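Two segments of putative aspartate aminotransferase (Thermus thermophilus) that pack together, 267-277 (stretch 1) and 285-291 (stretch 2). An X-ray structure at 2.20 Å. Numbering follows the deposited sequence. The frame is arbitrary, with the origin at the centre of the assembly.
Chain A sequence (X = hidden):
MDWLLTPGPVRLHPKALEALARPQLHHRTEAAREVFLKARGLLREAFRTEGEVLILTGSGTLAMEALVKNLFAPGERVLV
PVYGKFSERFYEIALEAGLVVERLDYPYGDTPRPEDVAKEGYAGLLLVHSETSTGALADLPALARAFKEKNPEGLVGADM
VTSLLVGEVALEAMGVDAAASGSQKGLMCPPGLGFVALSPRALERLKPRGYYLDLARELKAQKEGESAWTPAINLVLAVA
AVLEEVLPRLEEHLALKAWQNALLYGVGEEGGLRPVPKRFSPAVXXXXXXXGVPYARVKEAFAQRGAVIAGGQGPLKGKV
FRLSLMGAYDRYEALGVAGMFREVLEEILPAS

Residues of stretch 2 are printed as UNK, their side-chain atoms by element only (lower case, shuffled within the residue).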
ATOM      1  N   VAL A 267     -16.361  24.445 -22.865  1.00 34.97           N
ATOM      2  CA  VAL A 267     -16.264  25.730 -22.175  1.00 35.27           C
ATOM      3  C   VAL A 267     -14.915  26.407 -22.411  1.00 36.55           C
ATOM      4  O   VAL A 267     -14.855  27.612 -22.659  1.00 35.99           O
ATOM      5  CB  VAL A 267     -16.491  25.561 -20.656  1.00 34.35           C
ATOM      6  CG1 VAL A 267     -16.257  26.876 -19.929  1.00 35.47           C
ATOM      7  CG2 VAL A 267     -17.899  25.053 -20.394  1.00 34.62           C
ATOM      8  N   GLY A 268     -13.839  25.628 -22.327  1.00 37.39           N
ATOM      9  CA  GLY A 268     -12.506  26.170 -22.531  1.00 40.42           C
ATOM     10  C   GLY A 268     -12.270  26.672 -23.945  1.00 43.75           C
ATOM     11  O   GLY A 268     -11.698  27.746 -24.139  1.00 42.72           O
ATOM     12  N   GLU A 269     -12.721  25.901 -24.932  1.00 45.71           N
ATOM     13  CA  GLU A 269     -12.557  26.264 -26.334  1.00 49.47           C
ATOM     14  C   GLU A 269     -13.322  27.528 -26.719  1.00 50.74           C
ATOM     15  O   GLU A 269     -12.806  28.355 -27.468  1.00 50.52           O
ATOM     16  CB  GLU A 269     -12.949  25.097 -27.238  1.00 51.37           C
ATOM     17  CG  GLU A 269     -11.992  23.917 -27.135  1.00 55.44           C
ATOM     18  CD  GLU A 269     -12.412  22.729 -27.982  1.00 58.47           C
ATOM     19  OE1 GLU A 269     -13.631  22.469 -28.105  1.00 59.65           O
ATOM     20  OE2 GLU A 269     -11.516  22.048 -28.522  1.00 60.33           O
ATOM     21  N   GLU A 270     -14.543  27.683 -26.208  1.00 52.03           N
ATOM     22  CA  GLU A 270     -15.327  28.879 -26.504  1.00 53.53           C
ATOM     23  C   GLU A 270     -14.671  30.087 -25.825  1.00 52.28           C
ATOM     24  O   GLU A 270     -14.855  31.226 -26.254  1.00 53.80           O
ATOM     25  CB  GLU A 270     -16.782  28.728 -26.043  1.00 56.38           C
ATOM     26  CG  GLU A 270     -16.968  28.673 -24.536  1.00 62.21           C
ATOM     27  CD  GLU A 270     -18.414  28.861 -24.099  1.00 65.09           C
ATOM     28  OE1 GLU A 270     -19.316  28.229 -24.694  1.00 66.48           O
ATOM     29  OE2 GLU A 270     -18.642  29.640 -23.149  1.00 65.82           O
ATOM     30  N   GLY A 271     -13.899  29.821 -24.774  1.00 49.90           N
ATOM     31  CA  GLY A 271     -13.202  30.876 -24.059  1.00 48.20           C
ATOM     32  C   GLY A 271     -11.855  31.201 -24.685  1.00 47.65           C
ATOM     33  O   GLY A 271     -11.097  32.015 -24.154  1.00 48.48           O
ATOM     34  N   GLY A 272     -11.541  30.535 -25.795  1.00 46.71           N
ATOM     35  CA  GLY A 272     -10.290  30.777 -26.491  1.00 45.59           C
ATOM     36  C   GLY A 272      -9.075  29.972 -26.063  1.00 44.77           C
ATOM     37  O   GLY A 272      -7.958  30.293 -26.473  1.00 44.20           O
ATOM     38  N   LEU A 273      -9.272  28.935 -25.252  1.00 43.60           N
ATOM     39  CA  LEU A 273      -8.157  28.107 -24.798  1.00 42.49           C
ATOM     40  C   LEU A 273      -7.841  27.022 -25.814  1.00 42.40           C
ATOM     41  O   LEU A 273      -8.722  26.564 -26.542  1.00 42.15           O
ATOM     42  CB  LEU A 273      -8.463  27.459 -23.448  1.00 42.76           C
ATOM     43  CG  LEU A 273      -8.883  28.357 -22.287  1.00 42.68           C
ATOM     44  CD1 LEU A 273      -8.978  27.513 -21.031  1.00 42.41           C
ATOM     45  CD2 LEU A 273      -7.886  29.482 -22.093  1.00 40.10           C
ATOM     46  N   ARG A 274      -6.583  26.600 -25.844  1.00 42.59           N
ATOM     47  CA  ARG A 274      -6.138  25.568 -26.769  1.00 43.40           C
ATOM     48  C   ARG A 274      -5.882  24.241 -26.061  1.00 41.22           C
ATOM     49  O   ARG A 274      -5.142  24.188 -25.079  1.00 39.77           O
ATOM     50  CB  ARG A 274      -4.860  26.023 -27.489  1.00 47.55           C
ATOM     51  CG  ARG A 274      -4.999  26.125 -29.001  1.00 54.47           C
ATOM     52  CD  ARG A 274      -5.364  24.774 -29.607  1.00 60.63           C
ATOM     53  NE  ARG A 274      -5.902  24.886 -30.961  1.00 64.73           N
ATOM     54  CZ  ARG A 274      -6.592  23.927 -31.574  1.00 67.34           C
ATOM     55  NH1 ARG A 274      -6.831  22.772 -30.961  1.00 67.89           N
ATOM     56  NH2 ARG A 274      -7.064  24.128 -32.799  1.00 68.96           N
ATOM     57  N   PRO A 275      -6.533  23.158 -26.528  1.00 39.89           N
ATOM     58  CA  PRO A 275      -6.381  21.813 -25.956  1.00 38.94           C
ATOM     59  C   PRO A 275      -4.955  21.301 -26.152  1.00 37.59           C
ATOM     60  O   PRO A 275      -4.301  21.627 -27.142  1.00 38.70           O
ATOM     61  CB  PRO A 275      -7.369  20.982 -26.778  1.00 38.75           C
ATOM     62  CG  PRO A 275      -8.433  21.963 -27.111  1.00 41.02           C
ATOM     63  CD  PRO A 275      -7.633  23.178 -27.508  1.00 39.48           C
ATOM     64  N   VAL A 276      -4.479  20.496 -25.208  1.00 36.00           N
ATOM     65  CA  VAL A 276      -3.131  19.941 -25.282  1.00 35.05           C
ATOM     66  C   VAL A 276      -3.011  18.695 -26.169  1.00 35.27           C
ATOM     67  O   VAL A 276      -2.134  18.633 -27.028  1.00 35.84           O
ATOM     68  CB  VAL A 276      -2.568  19.641 -23.870  1.00 32.81           C
ATOM     69  CG1 VAL A 276      -1.188  19.014 -23.964  1.00 31.78           C
ATOM     70  CG2 VAL A 276      -2.510  20.914 -23.056  1.00 31.53           C
ATOM     71  N   PRO A 277      -3.897  17.697 -25.985  1.00 36.71           N
ATOM     72  CA  PRO A 277      -3.830  16.477 -26.799  1.00 37.72           C
ATOM     73  C   PRO A 277      -4.583  16.515 -28.134  1.00 38.67           C
ATOM     74  O   PRO A 277      -5.402  17.401 -28.374  1.00 38.50           O
ATOM     75  CB  PRO A 277      -4.438  15.438 -25.868  1.00 36.85           C
ATOM     76  CG  PRO A 277      -5.554  16.217 -25.234  1.00 36.80           C
ATOM     77  CD  PRO A 277      -4.910  17.555 -24.916  1.00 35.02           C
ATOM     78  N   UNK A 285      -9.315  17.063 -18.742  1.00 30.10           N
ATOM     79  CA  UNK A 285      -9.320  18.095 -19.777  1.00 29.95           C
ATOM     80  C   UNK A 285      -8.085  18.967 -19.545  1.00 32.05           C
ATOM     81  O   UNK A 285      -7.961  19.624 -18.506  1.00 32.96           O
ATOM     82  c   UNK A 285     -10.591  18.936 -19.698  1.00 28.63           C
ATOM     83  N   UNK A 286      -7.152  18.929 -20.493  1.00 33.07           N
ATOM     84  CA  UNK A 286      -5.918  19.700 -20.387  1.00 33.41           C
ATOM     85  C   UNK A 286      -5.921  20.904 -21.320  1.00 34.22           C
ATOM     86  O   UNK A 286      -6.251  20.784 -22.501  1.00 33.63           O
ATOM     87  c   UNK A 286      -4.718  18.806 -20.672  1.00 34.09           C
ATOM     88  N   UNK A 287      -5.540  22.062 -20.781  1.00 33.80           N
ATOM     89  CA  UNK A 287      -5.509  23.301 -21.552  1.00 33.09           C
ATOM     90  C   UNK A 287      -4.185  24.041 -21.465  1.00 33.76           C
ATOM     91  O   UNK A 287      -3.515  24.021 -20.430  1.00 32.07           O
ATOM     92  c   UNK A 287      -8.707  23.312 -20.114  1.00 33.20           C
ATOM     93  c   UNK A 287      -6.594  24.269 -21.065  1.00 32.56           C
ATOM     94  c   UNK A 287      -7.993  23.758 -21.222  1.00 33.39           C
ATOM     95  c   UNK A 287      -9.912  23.292 -22.613  1.00 35.75           C
ATOM     96  c   UNK A 287     -10.016  22.858 -20.246  1.00 35.91           C
ATOM     97  c   UNK A 287     -10.622  22.846 -21.499  1.00 35.92           C
ATOM     98  c   UNK A 287      -8.605  23.742 -22.467  1.00 32.87           C
ATOM     99  N   UNK A 288      -3.820  24.706 -22.557  1.00 35.12           N
ATOM    100  CA  UNK A 288      -2.611  25.522 -22.581  1.00 37.09           C
ATOM    101  C   UNK A 288      -3.021  26.859 -21.967  1.00 37.26           C
ATOM    102  O   UNK A 288      -4.104  27.376 -22.263  1.00 35.02           O
ATOM    103  c   UNK A 288       0.810  23.399 -24.622  1.00 39.17           C
ATOM    104  c   UNK A 288      -1.751  23.827 -25.604  1.00 37.09           C
ATOM    105  c   UNK A 288      -0.966  22.806 -26.134  1.00 36.88           C
ATOM    106  c   UNK A 288      -2.125  25.759 -24.017  1.00 36.35           C
ATOM    107  c   UNK A 288      -1.274  24.648 -24.581  1.00 37.92           C
ATOM    108  c   UNK A 288       0.309  22.597 -25.640  1.00 38.58           C
ATOM    109  o   UNK A 288       1.084  21.585 -26.155  1.00 40.34           O
ATOM    110  c   UNK A 288       0.015  24.420 -24.099  1.00 38.28           C
ATOM    111  N   UNK A 289      -2.190  27.383 -21.073  1.00 39.11           N
ATOM    112  CA  UNK A 289      -2.463  28.666 -20.436  1.00 42.87           C
ATOM    113  C   UNK A 289      -2.420  29.785 -21.473  1.00 45.63           C
ATOM    114  O   UNK A 289      -1.595  29.762 -22.387  1.00 44.79           O
ATOM    115  c   UNK A 289      -2.801  28.884 -17.263  1.00 38.29           C
ATOM    116  c   UNK A 289      -1.600  28.291 -17.980  1.00 40.65           C
ATOM    117  c   UNK A 289      -1.426  28.955 -19.346  1.00 42.21           C
ATOM    118  c   UNK A 289      -0.339  28.480 -17.160  1.00 41.47           C
ATOM    119  N   UNK A 290      -3.343  30.758 -21.371  1.00 49.55           N
ATOM    120  CA  UNK A 290      -3.369  31.874 -22.320  1.00 52.02           C
ATOM    121  C   UNK A 290      -2.080  32.681 -22.188  1.00 54.56           C
ATOM    122  O   UNK A 290      -1.411  32.639 -21.150  1.00 55.22           O
ATOM    123  c   UNK A 290      -5.465  31.666 -21.234  1.00 52.19           C
ATOM    124  c   UNK A 290      -4.574  32.691 -21.856  1.00 52.34           C
ATOM    125  c   UNK A 290      -4.495  30.821 -20.455  1.00 50.37           C
ATOM    126  N   UNK A 291      -1.732  33.408 -23.243  1.00 56.76           N
ATOM    127  CA  UNK A 291      -0.520  34.218 -23.250  1.00 58.58           C
ATOM    128  C   UNK A 291      -0.545  35.293 -22.160  1.00 57.63           C
ATOM    129  O   UNK A 291      -1.507  36.055 -22.050  1.00 57.82           O
ATOM    130  o   UNK A 291       2.011  33.364 -25.732  1.00 69.01           O
ATOM    131  c   UNK A 291       1.064  35.385 -24.888  1.00 65.33           C
ATOM    132  c   UNK A 291      -0.340  34.872 -24.623  1.00 60.94           C
ATOM    133  o   UNK A 291       2.995  34.305 -24.003  1.00 69.08           O
ATOM    134  c   UNK A 291       2.099  34.273 -24.875  1.00 67.96           C
TER
HETATM  135  O   HOH W   1      -4.744  28.417 -24.646  1.00 34.52           O

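Position 285 carries a single side-chain carbon, and its CA-to-CB bond points away from stretch 1. One carbon beyond CA defines Ala285, a strand residue that makes no contact here.

At position 286 there is again one carbon, but this one points toward stretch 1. This CB lies 3.9 Å from CG2 of Val276 and 4.4 Å from CD of Pro277, while the carbonyl O of 286 accepts a hydrogen bond from N of Val276 at 3.2 Å. The lone CB makes this Ala286.

Position 287 has seven carbons, one followed by a ring of six, with no heteroatom. The ring lies among Gly268, Leu273 and the carbonyl of Arg274. An unsubstituted six-carbon ring on one carbon is phenylalanine, Phe287. Its CD2 is 3.8 Å from CB of Leu273, and CD1 of Leu273 sits over one face, 4.2 Å from the ring centroid, in a CH-pi contact. Its CE2 reaches to 3.9 Å from CA of Gly268. The absence of a side chain at Gly268 matters, because an ideal CB there would fall only 2.4 Å from CE2 of Phe287.

Position 288 shows the same framework of one carbon and a six-carbon ring, now bearing an oxygen at the far end. The ring lies against Val276, and the backbone N of 288 donates a hydrogen bond to O of Arg274, 2.9 Å long and nearly straight at 165°. The terminal oxygen identifies Tyr288. CG2 of Val276 stands over one face of the ring, 4.0 Å from its centroid and 13° off the normal, whereas O of Pro275 lies at the ring edge, 3.7 Å from CE1 of Tyr288.

Four carbons, forked at the second, make up the side chain at position 289. The CA-to-CB bond points away from stretch 1, and the side chain makes no contact with it. This branching gives Leu289.

Position 290 has three carbons that close a ring onto its own backbone N, one of them 3.4 Å from CD2 of Leu273. Such a ring is proline, Pro290, and the atom making this close apolar contact is CG.

The side chain at position 291 has three carbons, the third carrying two oxygens. This carboxylate at the end of a three-carbon chain is Glu291, exposed and out of reach of stretch 1.

The contact combines a short antiparallel pairing with apolar packing. Two backbone hydrogen bonds, from Tyr288 N to Arg274 O and from Val276 N to Ala286 O, hold the chains together on either side of the Pro275–Phe287 pair, a non-hydrogen-bonded pair of the antiparallel ladder. Beyond them a water continues the link, accepting from N of Arg274 at 2.8 Å and donating to O of Tyr288 at 2.7 Å. Leu273 packs against Phe287 and Pro290, and Val276 against Ala286 and Tyr288, so each aromatic ring receives an aliphatic methyl over one face. Together the two stretches bury 516 Å².

Stretch 2 285-291: AAFYLPE
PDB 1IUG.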